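PDB 5L6G: xylooligosaccharide oxidase from Myceliophthora thermophila, which oxidises the C1 hydroxyl of xylooligosaccharides and related sugars to lactones, using a bicovalently bound FAD and reducing molecular oxygen to hydrogen peroxide. Local coordinates for residues A149-G153 / H176-W182; V160-L165 / V220-F225; I183-V188 / L206-R211. All coordinates share one frame. Residue numbers count along the deposited sequence, not the author numbering.

Contact 1. Residues A149-G153 / H176-W182; sequences AFSHG and HGLAVDW. With XYP (beta-D-xylopyranose), chain J; FAD (flavin-adenine dinucleotide), chain D.
The side chain of Trp182 (chi1 m, chi2 86°) lies against Phe150 and Ser151: its CG is 3.7 Å from Phe150 CB, its NE1 is 3.6 Å from Ser151 CB, and Ser151 N sits over one ring face. O3 of a bound xylose covers the opposite face. Residues 149-153 run extended from the end of strand 148-149, whereas 176-182 leave helix 173-176 at Gly177, where phi is positive (94°), and then curl through helical angles at 179-181, held by Asp181 N to Leu178 O (3.0 Å) and Trp182 N to Ala179 O (3.0 Å). The CA pairs are Phe150 with Trp182 (6.5 Å) and His152 with Ala179 (4.7 Å). Ser151, with chi1 t, donates OG to Gly177 O at 2.6 Å, the one hydrogen bond between the segments; Ser151 O meets Ala179 CA at 2.9 Å in a CA-H...O contact. Phe150 (chi1 p) brings its ring edge to Ala179 CB, 4.4 Å from CE1. The turn is braced from within: Leu178 N donates to Asp181 OD2 (2.8 Å) and Trp182 NE1 to His176 O (2.8 Å). Gly153 CA approaches FAD O4 at 3.4 Å. Backbone carbonyls do most of the polar work: Gly177 O takes Ser151 OG and Asp181 O a very short 2.5 Å bond from xylose O4, implying that this sugar, distinct from that in the substrate site, rests on backbone and the Trp182 ring.

Contact 2. Residues V160-L165 / V220-F225; sequences VGGHSL and VASFRF. With FAD (flavin-adenine dinucleotide), chain D.
Apolar packing makes up most of the contact between helix 160-165 and strand 220-225, whose axes approach to 10.3 Å and cross at 76°; the nearest CA atoms are those of Gly161 and Val220, 7.4 Å apart. Phe223 (chi1 m, chi2 86°) reaches deepest from the strand: its CE1 is 4.1 Å from Val160 CG1, its CZ 4.1 Å from Gly161 CA, and Leu165 CD2 meets its edge 3.7 Å from CE2. Phe225 CZ touches Val160 CG2 at 3.6 Å, and Leu165 CD1 lies 3.8 Å from Val220 CG2. Val220, Phe223 and Phe225 face the helix, since a classic beta bulge at Ala221 and Ser222, opposite Asp187, shifts the alternation.

No hydrogen bond joins the two segments. Ser164 (chi1 p) gives its OG to Val160 O (2.8 Å); the same OG lies 3.2 Å from Phe223 CE2.

Polar bonds run to FAD, which bridges both segments. Gly162 N donates to FAD O1P (2.9 Å), His163 ND1 and FAD O2' share a hydrogen bond (2.8 Å), and Val220 N donates to FAD N1A while FAD N6A donates to Val220 O, both at 3.0 Å. A CB on Gly161 or Gly162 would collide with the cofactor. This is a dinucleotide site of the PCMH-type FAD domain, with a glycine-bearing helix beside the pyrophosphate.

Around it, strands 127-129 and 183-189 pair with strand 219-229, and helix 135-146 packs on Val160 and His163.

Contact 3. Residues I183-V188 / L206-R211; sequences ITSADV and LFWALR
Within the PCMH-type FAD-binding domain, strand 183-188 packs across helix 206-211, their axes 9.7 Å apart and nearly perpendicular at 101°. The CA pairs are Ile183 with Arg211 (8.0 Å), Ser185 with Phe207 (7.7 Å) and Val188 with Leu206 (9.4 Å). Ile183, Ala186 and Val188 point toward the helix, the alternation being shifted by a classic beta bulge at Thr184 and Ser185 opposite Arg224. Leu210 (chi1 m, chi2 t) places CD1 4.0 Å from Ala186 CB and 3.8 Å from Val188 CG2, which also lies 4.2 Å from Leu206 CD2. Phe207 (chi1 t) starts sideways but brings its ring edge near Ile183 O: CZ is 3.5 Å from Thr184 O and CE1 4.0 Å from Ile183 CG2. One water joins the ends, donating to Ile183 O (2.6 Å) and accepting from Arg211 NE (2.8 Å), while Arg211 NH1 also bonds to Ala396 O. The result is a helix laid across one antiparallel sheet face, an alpha+beta arrangement of the PCMH-type FAD domain.

How the contacts relate
From the N terminus, residues 149-153, which begin at the end of strand 148-149, meet 176-182, so contact 1 closes a loop of 22 residues that contains helix 160-165. That helix opens contact 2, which therefore crosses contact 1 and closes only at strand 219-229. Contact 3 follows contact 1 in series and is nested inside the loop of contact 2. Strands 183-189 and 219-229 are sheet neighbours, joined by Ala221 N to Asp187 O (2.7 Å), while Phe150 stacks on Phe225 to couple contacts 1 and 2. Together they tie the flavin-side loops, the cofactor-binding helix, and helix 204-213 to one antiparallel sheet.

Contact 1. Residues A149-G153 / H176-W182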
loop_
_atom_site.group_PDB
_atom_site.type_symbol
_atom_site.label_atom_id
_atom_site.label_comp_id
_atom_site.label_asym_id
_atom_site.label_seq_id
_atom_site.Cartn_x
_atom_site.Cartn_y
_atom_site.Cartn_z
ATOM N N ALA A 149 7.930 15.835 -6.350
ATOM C CA ALA A 149 7.216 14.811 -5.623
ATOM C C ALA A 149 6.916 13.658 -6.547
ATOM O O ALA A 149 7.025 13.780 -7.766
ATOM C CB ALA A 149 5.913 15.365 -5.068
ATOM N N PHE A 150 6.545 12.528 -5.953
ATOM C CA PHE A 150 5.786 11.538 -6.689
ATOM C C PHE A 150 4.525 11.153 -5.912
ATOM O O PHE A 150 4.310 11.629 -4.777
ATOM C CB PHE A 150 6.623 10.349 -7.187
ATOM C CG PHE A 150 7.196 9.449 -6.129
ATOM C CD1 PHE A 150 6.462 8.399 -5.606
ATOM C CD2 PHE A 150 8.533 9.571 -5.767
ATOM C CE1 PHE A 150 7.022 7.536 -4.678
ATOM C CE2 PHE A 150 9.106 8.706 -4.844
ATOM C CZ PHE A 150 8.347 7.685 -4.304
ATOM N N SER A 151 3.650 10.382 -6.546
ATOM C CA SER A 151 2.392 10.023 -5.914
ATOM C C SER A 151 2.568 8.826 -4.977
ATOM O O SER A 151 2.967 7.764 -5.405
ATOM C CB SER A 151 1.356 9.691 -6.983
ATOM O OG SER A 151 0.060 9.658 -6.419
ATOM N N HIS A 152 2.269 9.005 -3.691
ATOM C CA HIS A 152 2.368 7.910 -2.744
ATOM C C HIS A 152 1.358 8.048 -1.613
ATOM O O HIS A 152 0.628 9.030 -1.525
ATOM C CB HIS A 152 3.791 7.779 -2.197
ATOM C CG HIS A 152 4.355 9.050 -1.631
ATOM N ND1 HIS A 152 3.919 9.597 -0.443
ATOM C CD2 HIS A 152 5.358 9.850 -2.070
ATOM C CE1 HIS A 152 4.601 10.703 -0.195
ATOM N NE2 HIS A 152 5.488 10.874 -1.162
ATOM N N GLY A 153 1.344 7.048 -0.738
ATOM C CA GLY A 153 0.415 6.972 0.341
ATOM C C GLY A 153 0.673 8.008 1.409
ATOM O O GLY A 153 1.654 8.734 1.379
ATOM N N HIS A 176 -2.410 11.806 -10.057
ATOM C CA HIS A 176 -1.093 11.368 -10.535
ATOM C C HIS A 176 -0.804 9.860 -10.461
ATOM O O HIS A 176 0.280 9.411 -10.835
ATOM C CB HIS A 176 -0.000 12.107 -9.736
ATOM C CG HIS A 176 0.029 13.587 -9.970
ATOM N ND1 HIS A 176 0.322 14.143 -11.193
ATOM C CD2 HIS A 176 -0.150 14.623 -9.123
ATOM C CE1 HIS A 176 0.295 15.463 -11.101
ATOM N NE2 HIS A 176 0.003 15.781 -9.852
ATOM N N GLY A 177 -1.762 9.067 -10.014
ATOM C CA GLY A 177 -1.596 7.629 -10.075
ATOM C C GLY A 177 -1.050 7.039 -8.803
ATOM O O GLY A 177 -1.074 7.657 -7.735
ATOM N N LEU A 178 -0.606 5.806 -8.904
ATOM C CA LEU A 178 -0.142 5.076 -7.738
ATOM C C LEU A 178 1.360 5.270 -7.622
ATOM O O LEU A 178 1.999 5.677 -8.581
ATOM C CB LEU A 178 -0.471 3.593 -7.874
ATOM C CG LEU A 178 -1.949 3.237 -8.015
ATOM C CD1 LEU A 178 -2.123 1.757 -8.310
ATOM C CD2 LEU A 178 -2.704 3.641 -6.762
ATOM N N ALA A 179 1.923 4.953 -6.460
ATOM C CA ALA A 179 3.382 5.008 -6.288
ATOM C C ALA A 179 4.093 4.155 -7.335
ATOM O O ALA A 179 5.107 4.571 -7.896
ATOM C CB ALA A 179 3.767 4.563 -4.883
ATOM N N VAL A 180 3.544 2.969 -7.596
ATOM C CA VAL A 180 4.078 2.042 -8.586
ATOM C C VAL A 180 4.198 2.669 -9.985
ATOM O O VAL A 180 5.069 2.316 -10.772
ATOM C CB VAL A 180 3.245 0.747 -8.648
ATOM C CG1 VAL A 180 1.887 0.965 -9.297
ATOM C CG2 VAL A 180 3.998 -0.327 -9.385
ATOM N N ASP A 181 3.356 3.640 -10.266
ATOM C CA ASP A 181 3.367 4.323 -11.561
ATOM C C ASP A 181 4.508 5.293 -11.761
ATOM O O ASP A 181 4.740 5.776 -12.877
ATOM C CB ASP A 181 2.039 5.047 -11.756
ATOM C CG ASP A 181 0.876 4.086 -11.803
ATOM O OD1 ASP A 181 1.066 3.001 -12.393
ATOM O OD2 ASP A 181 -0.205 4.401 -11.259
ATOM N N TRP A 182 5.222 5.606 -10.687
ATOM C CA TRP A 182 6.336 6.547 -10.785
ATOM C C TRP A 182 7.679 5.830 -10.838
ATOM O O TRP A 182 8.718 6.461 -11.044
ATOM C CB TRP A 182 6.227 7.568 -9.654
ATOM C CG TRP A 182 5.059 8.357 -9.925
ATOM C CD1 TRP A 182 3.790 8.070 -9.574
ATOM C CD2 TRP A 182 5.003 9.521 -10.742
ATOM N NE1 TRP A 182 2.933 8.990 -10.106
ATOM C CE2 TRP A 182 3.658 9.905 -10.821
ATOM C CE3 TRP A 182 5.970 10.282 -11.416
ATOM C CZ2 TRP A 182 3.246 11.027 -11.519
ATOM C CZ3 TRP A 182 5.558 11.392 -12.110
ATOM C CH2 TRP A 182 4.208 11.754 -12.163
HETATM O O1 XYP J . -0.333 10.879 -14.768
HETATM C C1 XYP J . 0.508 9.763 -15.086
HETATM C C2 XYP J . 1.930 10.248 -15.369
HETATM C C3 XYP J . 2.901 9.080 -15.534
HETATM C C4 XYP J . 2.711 8.061 -14.410
HETATM C C5 XYP J . 1.241 7.676 -14.260
HETATM O O2 XYP J . 1.899 11.046 -16.558
HETATM O O3 XYP J . 4.266 9.540 -15.549
HETATM O O4 XYP J . 3.500 6.901 -14.691
HETATM O O5 XYP J . 0.485 8.847 -13.987
HETATM P PA FAD D . 7.207 -4.268 4.595
HETATM O O1A FAD D . 8.662 -3.957 4.862
HETATM O O2A FAD D . 6.468 -4.988 5.678
HETATM O O5B FAD D . 7.048 -4.949 3.187
HETATM C C5B FAD D . 5.789 -5.332 2.628
HETATM C C4B FAD D . 6.000 -6.391 1.569
HETATM O O4B FAD D . 6.839 -5.867 0.538
HETATM C C3B FAD D . 6.703 -7.627 2.106
HETATM O O3B FAD D . 6.273 -8.760 1.380
HETATM C C2B FAD D . 8.153 -7.364 1.794
HETATM O O2B FAD D . 8.953 -8.539 1.752
HETATM C C1B FAD D . 8.041 -6.643 0.469
HETATM N N9A FAD D . 9.200 -5.773 0.257
HETATM C C8A FAD D . 9.658 -4.798 1.037
HETATM N N7A FAD D . 10.770 -4.238 0.502
HETATM C C5A FAD D . 10.982 -4.883 -0.644
HETATM C C6A FAD D . 12.005 -4.813 -1.685
HETATM N N6A FAD D . 12.962 -3.876 -1.541
HETATM N N1A FAD D . 11.917 -5.689 -2.707
HETATM C C2A FAD D . 10.941 -6.594 -2.824
HETATM N N3A FAD D . 9.954 -6.714 -1.887
HETATM C C4A FAD D . 9.955 -5.887 -0.806
HETATM N N1 FAD D . -1.018 1.920 1.659
HETATM C C2 FAD D . -1.562 2.711 0.681
HETATM O O2 FAD D . -1.720 2.233 -0.477
HETATM N N3 FAD D . -1.893 4.001 0.936
HETATM C C4 FAD D . -1.704 4.579 2.147
HETATM O O4 FAD D . -2.009 5.778 2.401
HETATM C C4X FAD D . -1.129 3.785 3.254
HETATM N N5 FAD D . -0.907 4.282 4.506
HETATM C C5X FAD D . -0.339 3.535 5.525
HETATM C C6 FAD D . -0.088 4.063 6.798
HETATM C C7 FAD D . 0.473 3.250 7.796
HETATM C C7M FAD D . 0.706 3.853 9.160
HETATM C C8 FAD D . 0.863 1.826 7.510
HETATM C C8M FAD D . 1.543 0.946 8.553
HETATM C C9 FAD D . 0.617 1.331 6.234
HETATM C C9A FAD D . 0.017 2.117 5.234
HETATM N N10 FAD D . -0.258 1.614 3.935
HETATM C C10 FAD D . -0.816 2.390 2.917
HETATM C "C1'" FAD D . 0.048 0.237 3.561
HETATM C "C2'" FAD D . 1.404 0.099 2.944
HETATM O "O2'" FAD D . 1.302 0.552 1.591
HETATM C "C3'" FAD D . 1.716 -1.387 2.941
HETATM O "O3'" FAD D . 1.672 -1.926 4.267
HETATM C "C4'" FAD D . 3.113 -1.585 2.345
HETATM O "O4'" FAD D . 3.157 -2.859 1.686
HETATM C "C5'" FAD D . 4.148 -1.469 3.434
HETATM O "O5'" FAD D . 5.439 -1.283 2.850
HETATM P P FAD D . 6.692 -1.482 3.789
HETATM O O1P FAD D . 7.962 -1.454 2.998
HETATM O O2P FAD D . 6.599 -0.558 4.961
HETATM O O3P FAD D . 6.365 -2.909 4.438
#

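Contact 2. Residues V160-L165 / V220-F225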
loop_
_atom_site.group_PDB
_atom_site.type_symbol
_atom_site.label_atom_id
_atom_site.label_comp_id
_atom_site.label_asym_id
_atom_site.label_seq_id
_atom_site.Cartn_x
_atom_site.Cartn_y
_atom_site.Cartn_z
ATOM N N VAL A 160 9.181 2.538 1.164
ATOM C CA VAL A 160 8.958 2.595 -0.287
ATOM C C VAL A 160 8.948 1.193 -0.908
ATOM O O VAL A 160 8.291 0.951 -1.921
ATOM C CB VAL A 160 9.996 3.486 -0.992
ATOM C CG1 VAL A 160 11.386 2.865 -1.004
ATOM C CG2 VAL A 160 9.531 3.808 -2.399
ATOM N N GLY A 161 9.631 0.263 -0.259
ATOM C CA GLY A 161 9.749 -1.087 -0.780
ATOM C C GLY A 161 8.425 -1.787 -0.959
ATOM O O GLY A 161 8.023 -2.133 -2.089
ATOM N N GLY A 162 7.712 -1.993 0.133
ATOM C CA GLY A 162 6.444 -2.718 0.048
ATOM C C GLY A 162 5.388 -1.857 -0.608
ATOM O O GLY A 162 4.529 -2.322 -1.356
ATOM N N HIS A 163 5.454 -0.576 -0.328
ATOM C CA HIS A 163 4.434 0.320 -0.801
ATOM C C HIS A 163 4.405 0.403 -2.319
ATOM O O HIS A 163 3.349 0.168 -2.922
ATOM C CB HIS A 163 4.647 1.683 -0.153
ATOM C CG HIS A 163 3.581 2.675 -0.458
ATOM N ND1 HIS A 163 2.346 2.667 0.152
ATOM C CD2 HIS A 163 3.594 3.752 -1.279
ATOM C CE1 HIS A 163 1.639 3.691 -0.293
ATOM N NE2 HIS A 163 2.385 4.372 -1.146
ATOM N N SER A 164 5.535 0.741 -2.938
ATOM C CA SER A 164 5.567 1.039 -4.383
ATOM C C SER A 164 5.467 -0.220 -5.229
ATOM O O SER A 164 5.062 -0.162 -6.375
ATOM C CB SER A 164 6.819 1.831 -4.784
ATOM O OG SER A 164 8.003 1.053 -4.659
ATOM N N LEU A 165 5.822 -1.356 -4.658
ATOM C CA LEU A 165 5.835 -2.592 -5.427
ATOM C C LEU A 165 4.474 -3.262 -5.508
ATOM O O LEU A 165 4.293 -4.180 -6.301
ATOM C CB LEU A 165 6.885 -3.573 -4.889
ATOM C CG LEU A 165 8.347 -3.137 -5.080
ATOM C CD1 LEU A 165 9.265 -4.109 -4.366
ATOM C CD2 LEU A 165 8.719 -2.984 -6.554
ATOM N N VAL A 220 14.375 -5.689 -4.442
ATOM C CA VAL A 220 14.738 -4.446 -5.117
ATOM C C VAL A 220 15.761 -3.733 -4.238
ATOM O O VAL A 220 15.507 -3.470 -3.060
ATOM C CB VAL A 220 13.509 -3.564 -5.344
ATOM C CG1 VAL A 220 13.922 -2.221 -5.909
ATOM C CG2 VAL A 220 12.552 -4.251 -6.289
ATOM N N ALA A 221 16.932 -3.480 -4.809
ATOM C CA ALA A 221 18.042 -2.868 -4.093
ATOM C C ALA A 221 18.174 -1.387 -4.368
ATOM O O ALA A 221 18.857 -0.689 -3.628
ATOM C CB ALA A 221 19.349 -3.576 -4.444
ATOM N N SER A 222 17.537 -0.904 -5.427
ATOM C CA SER A 222 17.508 0.510 -5.715
ATOM C C SER A 222 16.329 0.753 -6.617
ATOM O O SER A 222 16.049 -0.075 -7.496
ATOM C CB SER A 222 18.791 0.976 -6.393
ATOM O OG SER A 222 18.776 2.391 -6.554
ATOM N N PHE A 223 15.613 1.852 -6.355
ATOM C CA PHE A 223 14.545 2.349 -7.215
ATOM C C PHE A 223 14.993 3.627 -7.897
ATOM O O PHE A 223 15.708 4.419 -7.302
ATOM C CB PHE A 223 13.302 2.752 -6.391
ATOM C CG PHE A 223 12.581 1.614 -5.758
ATOM C CD1 PHE A 223 12.968 1.138 -4.519
ATOM C CD2 PHE A 223 11.506 1.008 -6.391
ATOM C CE1 PHE A 223 12.294 0.088 -3.928
ATOM C CE2 PHE A 223 10.824 -0.045 -5.800
ATOM C CZ PHE A 223 11.212 -0.513 -4.564
ATOM N N ARG A 224 14.539 3.845 -9.129
ATOM C CA ARG A 224 14.527 5.194 -9.704
ATOM C C ARG A 224 13.096 5.580 -9.917
ATOM O O ARG A 224 12.311 4.811 -10.489
ATOM C CB ARG A 224 15.238 5.300 -11.053
ATOM C CG ARG A 224 16.655 5.796 -10.970
ATOM C CD ARG A 224 17.535 4.729 -10.405
ATOM N NE ARG A 224 17.240 3.441 -11.015
ATOM C CZ ARG A 224 17.732 2.277 -10.588
ATOM N NH1 ARG A 224 18.602 2.242 -9.569
ATOM N NH2 ARG A 224 17.382 1.158 -11.227
ATOM N N PHE A 225 12.761 6.774 -9.459
ATOM C CA PHE A 225 11.426 7.289 -9.584
ATOM C C PHE A 225 11.470 8.543 -10.429
ATOM O O PHE A 225 12.286 9.430 -10.190
ATOM C CB PHE A 225 10.870 7.651 -8.203
ATOM C CG PHE A 225 10.365 6.471 -7.416
ATOM C CD1 PHE A 225 9.049 6.043 -7.543
ATOM C CD2 PHE A 225 11.188 5.820 -6.535
ATOM C CE1 PHE A 225 8.574 4.960 -6.812
ATOM C CE2 PHE A 225 10.732 4.738 -5.810
ATOM C CZ PHE A 225 9.420 4.305 -5.943
HETATM P PA FAD D . 7.207 -4.268 4.595
HETATM O O1A FAD D . 8.662 -3.957 4.862
HETATM O O2A FAD D . 6.468 -4.988 5.678
HETATM O O5B FAD D . 7.048 -4.949 3.187
HETATM C C5B FAD D . 5.789 -5.332 2.628
HETATM C C4B FAD D . 6.000 -6.391 1.569
HETATM O O4B FAD D . 6.839 -5.867 0.538
HETATM C C3B FAD D . 6.703 -7.627 2.106
HETATM O O3B FAD D . 6.273 -8.760 1.380
HETATM C C2B FAD D . 8.153 -7.364 1.794
HETATM O O2B FAD D . 8.953 -8.539 1.752
HETATM C C1B FAD D . 8.041 -6.643 0.469
HETATM N N9A FAD D . 9.200 -5.773 0.257
HETATM C C8A FAD D . 9.658 -4.798 1.037
HETATM N N7A FAD D . 10.770 -4.238 0.502
HETATM C C5A FAD D . 10.982 -4.883 -0.644
HETATM C C6A FAD D . 12.005 -4.813 -1.685
HETATM N N6A FAD D . 12.962 -3.876 -1.541
HETATM N N1A FAD D . 11.917 -5.689 -2.707
HETATM C C2A FAD D . 10.941 -6.594 -2.824
HETATM N N3A FAD D . 9.954 -6.714 -1.887
HETATM C C4A FAD D . 9.955 -5.887 -0.806
HETATM N N1 FAD D . -1.018 1.920 1.659
HETATM C C2 FAD D . -1.562 2.711 0.681
HETATM O O2 FAD D . -1.720 2.233 -0.477
HETATM N N3 FAD D . -1.893 4.001 0.936
HETATM C C4 FAD D . -1.704 4.579 2.147
HETATM O O4 FAD D . -2.009 5.778 2.401
HETATM C C4X FAD D . -1.129 3.785 3.254
HETATM N N5 FAD D . -0.907 4.282 4.506
HETATM C C5X FAD D . -0.339 3.535 5.525
HETATM C C6 FAD D . -0.088 4.063 6.798
HETATM C C7 FAD D . 0.473 3.250 7.796
HETATM C C7M FAD D . 0.706 3.853 9.160
HETATM C C8 FAD D . 0.863 1.826 7.510
HETATM C C8M FAD D . 1.543 0.946 8.553
HETATM C C9 FAD D . 0.617 1.331 6.234
HETATM C C9A FAD D . 0.017 2.117 5.234
HETATM N N10 FAD D . -0.258 1.614 3.935
HETATM C C10 FAD D . -0.816 2.390 2.917
HETATM C "C1'" FAD D . 0.048 0.237 3.561
HETATM C "C2'" FAD D . 1.404 0.099 2.944
HETATM O "O2'" FAD D . 1.302 0.552 1.591
HETATM C "C3'" FAD D . 1.716 -1.387 2.941
HETATM O "O3'" FAD D . 1.672 -1.926 4.267
HETATM C "C4'" FAD D . 3.113 -1.585 2.345
HETATM O "O4'" FAD D . 3.157 -2.859 1.686
HETATM C "C5'" FAD D . 4.148 -1.469 3.434
HETATM O "O5'" FAD D . 5.439 -1.283 2.850
HETATM P P FAD D . 6.692 -1.482 3.789
HETATM O O1P FAD D . 7.962 -1.454 2.998
HETATM O O2P FAD D . 6.599 -0.558 4.961
HETATM O O3P FAD D . 6.365 -2.909 4.438
#

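Contact 3. Residues I183-V188 / L206-R211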
loop_
_atom_site.group_PDB
_atom_site.type_symbol
_atom_site.label_atom_id
_atom_site.label_comp_id
_atom_site.label_asym_id
_atom_site.label_seq_id
_atom_site.Cartn_x
_atom_site.Cartn_y
_atom_site.Cartn_z
ATOM N N ILE A 183 7.657 4.506 -10.716
ATOM C CA ILE A 183 8.878 3.741 -10.870
ATOM C C ILE A 183 9.283 3.763 -12.344
ATOM O O ILE A 183 8.489 3.407 -13.226
ATOM C CB ILE A 183 8.727 2.284 -10.404
ATOM C CG1 ILE A 183 8.360 2.239 -8.919
ATOM C CG2 ILE A 183 10.026 1.536 -10.682
ATOM C CD1 ILE A 183 8.006 0.846 -8.417
ATOM N N THR A 184 10.507 4.199 -12.618
ATOM C CA THR A 184 11.032 4.144 -13.984
ATOM C C THR A 184 12.040 3.002 -14.165
ATOM O O THR A 184 12.203 2.495 -15.271
ATOM C CB THR A 184 11.636 5.494 -14.433
ATOM O OG1 THR A 184 11.964 5.429 -15.823
ATOM C CG2 THR A 184 12.874 5.825 -13.665
ATOM N N SER A 185 12.723 2.617 -13.096
ATOM C CA SER A 185 13.582 1.441 -13.134
ATOM C C SER A 185 13.882 0.953 -11.721
ATOM O O SER A 185 13.690 1.672 -10.742
ATOM C CB SER A 185 14.883 1.718 -13.903
ATOM O OG SER A 185 15.742 2.576 -13.171
ATOM N N ALA A 186 14.361 -0.277 -11.629
ATOM C CA ALA A 186 14.714 -0.869 -10.351
ATOM C C ALA A 186 15.886 -1.807 -10.562
ATOM O O ALA A 186 15.923 -2.524 -11.561
ATOM C CB ALA A 186 13.547 -1.651 -9.782
ATOM N N ASP A 187 16.825 -1.800 -9.624
ATOM C CA ASP A 187 17.863 -2.812 -9.581
ATOM C C ASP A 187 17.403 -3.893 -8.626
ATOM O O ASP A 187 16.934 -3.593 -7.526
ATOM C CB ASP A 187 19.178 -2.228 -9.104
ATOM C CG ASP A 187 19.706 -1.134 -10.018
ATOM O OD1 ASP A 187 19.375 -1.120 -11.225
ATOM O OD2 ASP A 187 20.421 -0.270 -9.505
ATOM N N VAL A 188 17.519 -5.145 -9.042
ATOM C CA VAL A 188 16.943 -6.244 -8.314
ATOM C C VAL A 188 17.959 -7.340 -8.088
ATOM O O VAL A 188 18.713 -7.688 -9.001
ATOM C CB VAL A 188 15.743 -6.852 -9.090
ATOM C CG1 VAL A 188 14.967 -7.825 -8.207
ATOM C CG2 VAL A 188 14.848 -5.736 -9.627
ATOM N N LEU A 206 10.015 -8.783 -15.899
ATOM C CA LEU A 206 10.289 -8.528 -14.492
ATOM C C LEU A 206 9.766 -7.151 -14.110
ATOM O O LEU A 206 9.180 -6.983 -13.047
ATOM C CB LEU A 206 11.796 -8.627 -14.212
ATOM C CG LEU A 206 12.260 -8.156 -12.829
ATOM C CD1 LEU A 206 11.518 -8.888 -11.725
ATOM C CD2 LEU A 206 13.758 -8.353 -12.681
ATOM N N PHE A 207 9.966 -6.171 -14.981
ATOM C CA PHE A 207 9.469 -4.829 -14.717
ATOM C C PHE A 207 7.954 -4.868 -14.559
ATOM O O PHE A 207 7.397 -4.286 -13.632
ATOM C CB PHE A 207 9.865 -3.889 -15.844
ATOM C CG PHE A 207 9.755 -2.446 -15.476
ATOM C CD1 PHE A 207 10.374 -1.974 -14.329
ATOM C CD2 PHE A 207 9.054 -1.569 -16.261
ATOM C CE1 PHE A 207 10.289 -0.638 -13.973
ATOM C CE2 PHE A 207 8.967 -0.223 -15.916
ATOM C CZ PHE A 207 9.589 0.234 -14.767
ATOM N N TRP A 208 7.296 -5.597 -15.450
ATOM C CA TRP A 208 5.853 -5.831 -15.346
ATOM C C TRP A 208 5.511 -6.506 -14.013
ATOM O O TRP A 208 4.669 -6.009 -13.271
ATOM C CB TRP A 208 5.368 -6.666 -16.547
ATOM C CG TRP A 208 3.890 -6.945 -16.548
ATOM C CD1 TRP A 208 2.917 -6.192 -17.114
ATOM C CD2 TRP A 208 3.231 -8.069 -15.950
ATOM N NE1 TRP A 208 1.685 -6.773 -16.913
ATOM C CE2 TRP A 208 1.855 -7.923 -16.190
ATOM C CE3 TRP A 208 3.675 -9.180 -15.230
ATOM C CZ2 TRP A 208 0.923 -8.846 -15.744
ATOM C CZ3 TRP A 208 2.752 -10.099 -14.794
ATOM C CH2 TRP A 208 1.392 -9.925 -15.042
ATOM N N ALA A 209 6.186 -7.608 -13.680
ATOM C CA ALA A 209 5.870 -8.337 -12.444
ATOM C C ALA A 209 6.128 -7.502 -11.176
ATOM O O ALA A 209 5.322 -7.513 -10.239
ATOM C CB ALA A 209 6.615 -9.662 -12.380
ATOM N N LEU A 210 7.218 -6.737 -11.162
ATOM C CA LEU A 210 7.534 -5.879 -10.025
ATOM C C LEU A 210 6.452 -4.872 -9.710
ATOM O O LEU A 210 6.239 -4.529 -8.538
ATOM C CB LEU A 210 8.810 -5.067 -10.271
ATOM C CG LEU A 210 10.133 -5.814 -10.270
ATOM C CD1 LEU A 210 11.251 -4.837 -10.616
ATOM C CD2 LEU A 210 10.375 -6.487 -8.930
ATOM N N ARG A 211 5.814 -4.371 -10.764
ATOM C CA ARG A 211 4.953 -3.236 -10.647
ATOM C C ARG A 211 3.539 -3.650 -10.296
ATOM O O ARG A 211 2.602 -3.405 -11.065
ATOM C CB ARG A 211 5.046 -2.367 -11.912
ATOM C CG ARG A 211 6.266 -1.473 -11.775
ATOM C CD ARG A 211 6.913 -1.098 -13.056
ATOM N NE ARG A 211 6.097 -0.334 -13.975
ATOM C CZ ARG A 211 5.565 -0.807 -15.094
ATOM N NH1 ARG A 211 5.668 -2.097 -15.417
ATOM N NH2 ARG A 211 4.900 0.022 -15.895
HETATM O O HOH W 1 6.045 2.436 -13.400
#